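Local coordinates for protein glutathione S-transferase (Acinetobacter baumannii, PDB 4MP4) that probably catalyses the conjugation of glutathione to electrophilic substrates, as a dimeric member of the glutathione S-transferase family, at residues P62-N67 with S75-Y80. Numbering follows the deposited sequence.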
loop_
_atom_site.group_PDB
_atom_site.type_symbol
_atom_site.label_atom_id
_atom_site.label_comp_id
_atom_site.label_asym_id
_atom_site.label_seq_id
_atom_site.Cartn_x
_atom_site.Cartn_y
_atom_site.Cartn_z
ATOM N N PRO A 62 8.098 1.895 -10.017
ATOM C CA PRO A 62 8.629 3.173 -10.502
ATOM C C PRO A 62 9.448 3.926 -9.456
ATOM O O PRO A 62 9.220 3.797 -8.255
ATOM C CB PRO A 62 7.362 3.967 -10.797
ATOM C CG PRO A 62 6.415 3.498 -9.731
ATOM C CD PRO A 62 6.678 2.013 -9.644
ATOM N N VAL A 63 10.394 4.722 -9.941
ATOM C CA VAL A 63 11.140 5.628 -9.112
ATOM C C VAL A 63 10.930 6.999 -9.702
ATOM O O VAL A 63 10.960 7.161 -10.925
ATOM C CB VAL A 63 12.631 5.298 -9.118
ATOM C CG1 VAL A 63 13.396 6.326 -8.307
ATOM C CG2 VAL A 63 12.845 3.926 -8.545
ATOM N N LEU A 64 10.672 7.976 -8.839
ATOM C CA LEU A 64 10.559 9.354 -9.284
ATOM C C LEU A 64 11.719 10.147 -8.728
ATOM O O LEU A 64 11.913 10.207 -7.512
ATOM C CB LEU A 64 9.252 9.981 -8.814
ATOM C CG LEU A 64 9.074 11.423 -9.280
ATOM C CD1 LEU A 64 8.799 11.463 -10.788
ATOM C CD2 LEU A 64 7.976 12.135 -8.499
ATOM N N GLU A 65 12.499 10.752 -9.612
ATOM C CA GLU A 65 13.533 11.667 -9.156
ATOM C C GLU A 65 13.025 13.080 -9.339
ATOM O O GLU A 65 12.472 13.430 -10.386
ATOM C CB GLU A 65 14.869 11.417 -9.857
ATOM C CG GLU A 65 15.333 9.963 -9.677
ATOM C CD GLU A 65 16.752 9.691 -10.175
ATOM O OE1 GLU A 65 17.295 10.550 -10.919
ATOM O OE2 GLU A 65 17.311 8.611 -9.818
ATOM N N HIS A 66 13.154 13.858 -8.274
ATOM C CA HIS A 66 12.797 15.262 -8.274
ATOM C C HIS A 66 14.001 15.991 -7.712
ATOM O O HIS A 66 14.243 15.959 -6.504
ATOM C CB HIS A 66 11.572 15.519 -7.401
ATOM C CG HIS A 66 11.241 16.973 -7.244
ATOM N ND1 HIS A 66 10.746 17.499 -6.068
ATOM C CD2 HIS A 66 11.328 18.007 -8.112
ATOM C CE1 HIS A 66 10.542 18.796 -6.222
ATOM N NE2 HIS A 66 10.884 19.127 -7.454
ATOM N N ASN A 67 14.764 16.622 -8.599
ATOM C CA ASN A 67 16.033 17.243 -8.233
ATOM C C ASN A 67 16.938 16.247 -7.505
ATOM O O ASN A 67 17.285 15.198 -8.056
ATOM C CB ASN A 67 15.806 18.529 -7.427
ATOM C CG ASN A 67 14.962 19.560 -8.192
ATOM O OD1 ASN A 67 15.012 19.631 -9.422
ATOM N ND2 ASN A 67 14.185 20.354 -7.466
ATOM N N SER A 75 1.990 4.812 -4.473
ATOM C CA SER A 75 1.105 5.568 -3.580
ATOM C C SER A 75 1.864 6.681 -2.871
ATOM O O SER A 75 1.336 7.783 -2.685
ATOM C CB SER A 75 0.429 4.668 -2.562
ATOM O OG SER A 75 1.400 3.887 -1.899
ATOM N N ALA A 76 3.100 6.382 -2.479
ATOM C CA ALA A 76 3.971 7.361 -1.852
ATOM C C ALA A 76 4.262 8.476 -2.839
ATOM O O ALA A 76 4.168 9.654 -2.496
ATOM C CB ALA A 76 5.267 6.708 -1.402
ATOM N N ILE A 77 4.628 8.101 -4.066
ATOM C CA ILE A 77 4.974 9.081 -5.085
ATOM C C ILE A 77 3.797 10.007 -5.377
ATOM O O ILE A 77 3.966 11.231 -5.421
ATOM C CB ILE A 77 5.491 8.414 -6.386
ATOM C CG1 ILE A 77 6.891 7.828 -6.159
ATOM C CG2 ILE A 77 5.541 9.416 -7.529
ATOM C CD1 ILE A 77 7.354 6.883 -7.242
ATOM N N LEU A 78 2.607 9.429 -5.538
ATOM C CA LEU A 78 1.404 10.223 -5.792
ATOM C C LEU A 78 1.121 11.222 -4.663
ATOM O O LEU A 78 0.917 12.421 -4.909
ATOM C CB LEU A 78 0.181 9.320 -6.036
ATOM C CG LEU A 78 0.176 8.567 -7.364
ATOM C CD1 LEU A 78 -0.803 7.413 -7.352
ATOM C CD2 LEU A 78 -0.137 9.529 -8.496
ATOM N N GLU A 79 1.127 10.717 -3.431
ATOM C CA GLU A 79 0.905 11.534 -2.246
ATOM C C GLU A 79 1.871 12.726 -2.229
ATOM O O GLU A 79 1.501 13.863 -1.907
ATOM C CB GLU A 79 1.072 10.672 -0.993
ATOM C CG GLU A 79 -0.021 10.850 0.042
ATOM C CD GLU A 79 -1.294 10.110 -0.307
ATOM O OE1 GLU A 79 -1.397 8.923 0.055
ATOM O OE2 GLU A 79 -2.198 10.712 -0.924
ATOM N N TYR A 80 3.108 12.451 -2.620
ATOM C CA TYR A 80 4.161 13.453 -2.665
ATOM C C TYR A 80 3.876 14.518 -3.723
ATOM O O TYR A 80 4.149 15.703 -3.527
ATOM C CB TYR A 80 5.482 12.739 -2.936
ATOM C CG TYR A 80 6.636 13.629 -3.199
ATOM C CD1 TYR A 80 7.140 14.446 -2.203
ATOM C CD2 TYR A 80 7.241 13.649 -4.437
ATOM C CE1 TYR A 80 8.205 15.270 -2.434
ATOM C CE2 TYR A 80 8.317 14.477 -4.681
ATOM C CZ TYR A 80 8.793 15.284 -3.675
ATOM O OH TYR A 80 9.868 16.112 -3.908
#
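Ile77 on helix 74-84 reaches across to Leu64 on strand 63-66, and Tyr80, one turn further along, reaches His66. Ile77 is the side chain to follow. From CB its two branches part. CG2 lies 3.8 Å from Leu64 CD2 and also meets Leu64 CB. CG1, the other branch, is anti to the carbonyl carbon (chi1 -72°) and passes Leu64 CB at 4.2 Å. Ile77 CD1, the tip, lies 3.7 Å from Pro62 O. It also meets Leu64 N and CB, and Pro62 CG more distantly. Pro62 follows a cis peptide bond, the cis-proline expected at this place in the thioredoxin-like domain of glutathione transferases. Val24 of helix 19-30 and Leu71 of strand 69-72 also touch Ile77, which joins helix and sheet in the domain core.

Tyr80 CG is anti to the backbone N (chi1 172°), which puts the ring and its hydroxyl next to Leu64 and His66. Leu64 CD2 lies at the ring edge, 4.4 Å from Tyr80 CD2. At the tip, Tyr80 OH meets His66 ND1 at 2.7 Å, in the plane of the imidazole, in a nearly straight hydrogen bond (166°). Phe8 stacks on the His66 ring. Ala99 of the second subunit packs on Tyr80. Side chains across the contact meet Ile77 through apolar groups, while its tip lies against backbone; the contact ends in one polar bond, which gives the hydroxyl a partner and probably limits rotation of the imidazole.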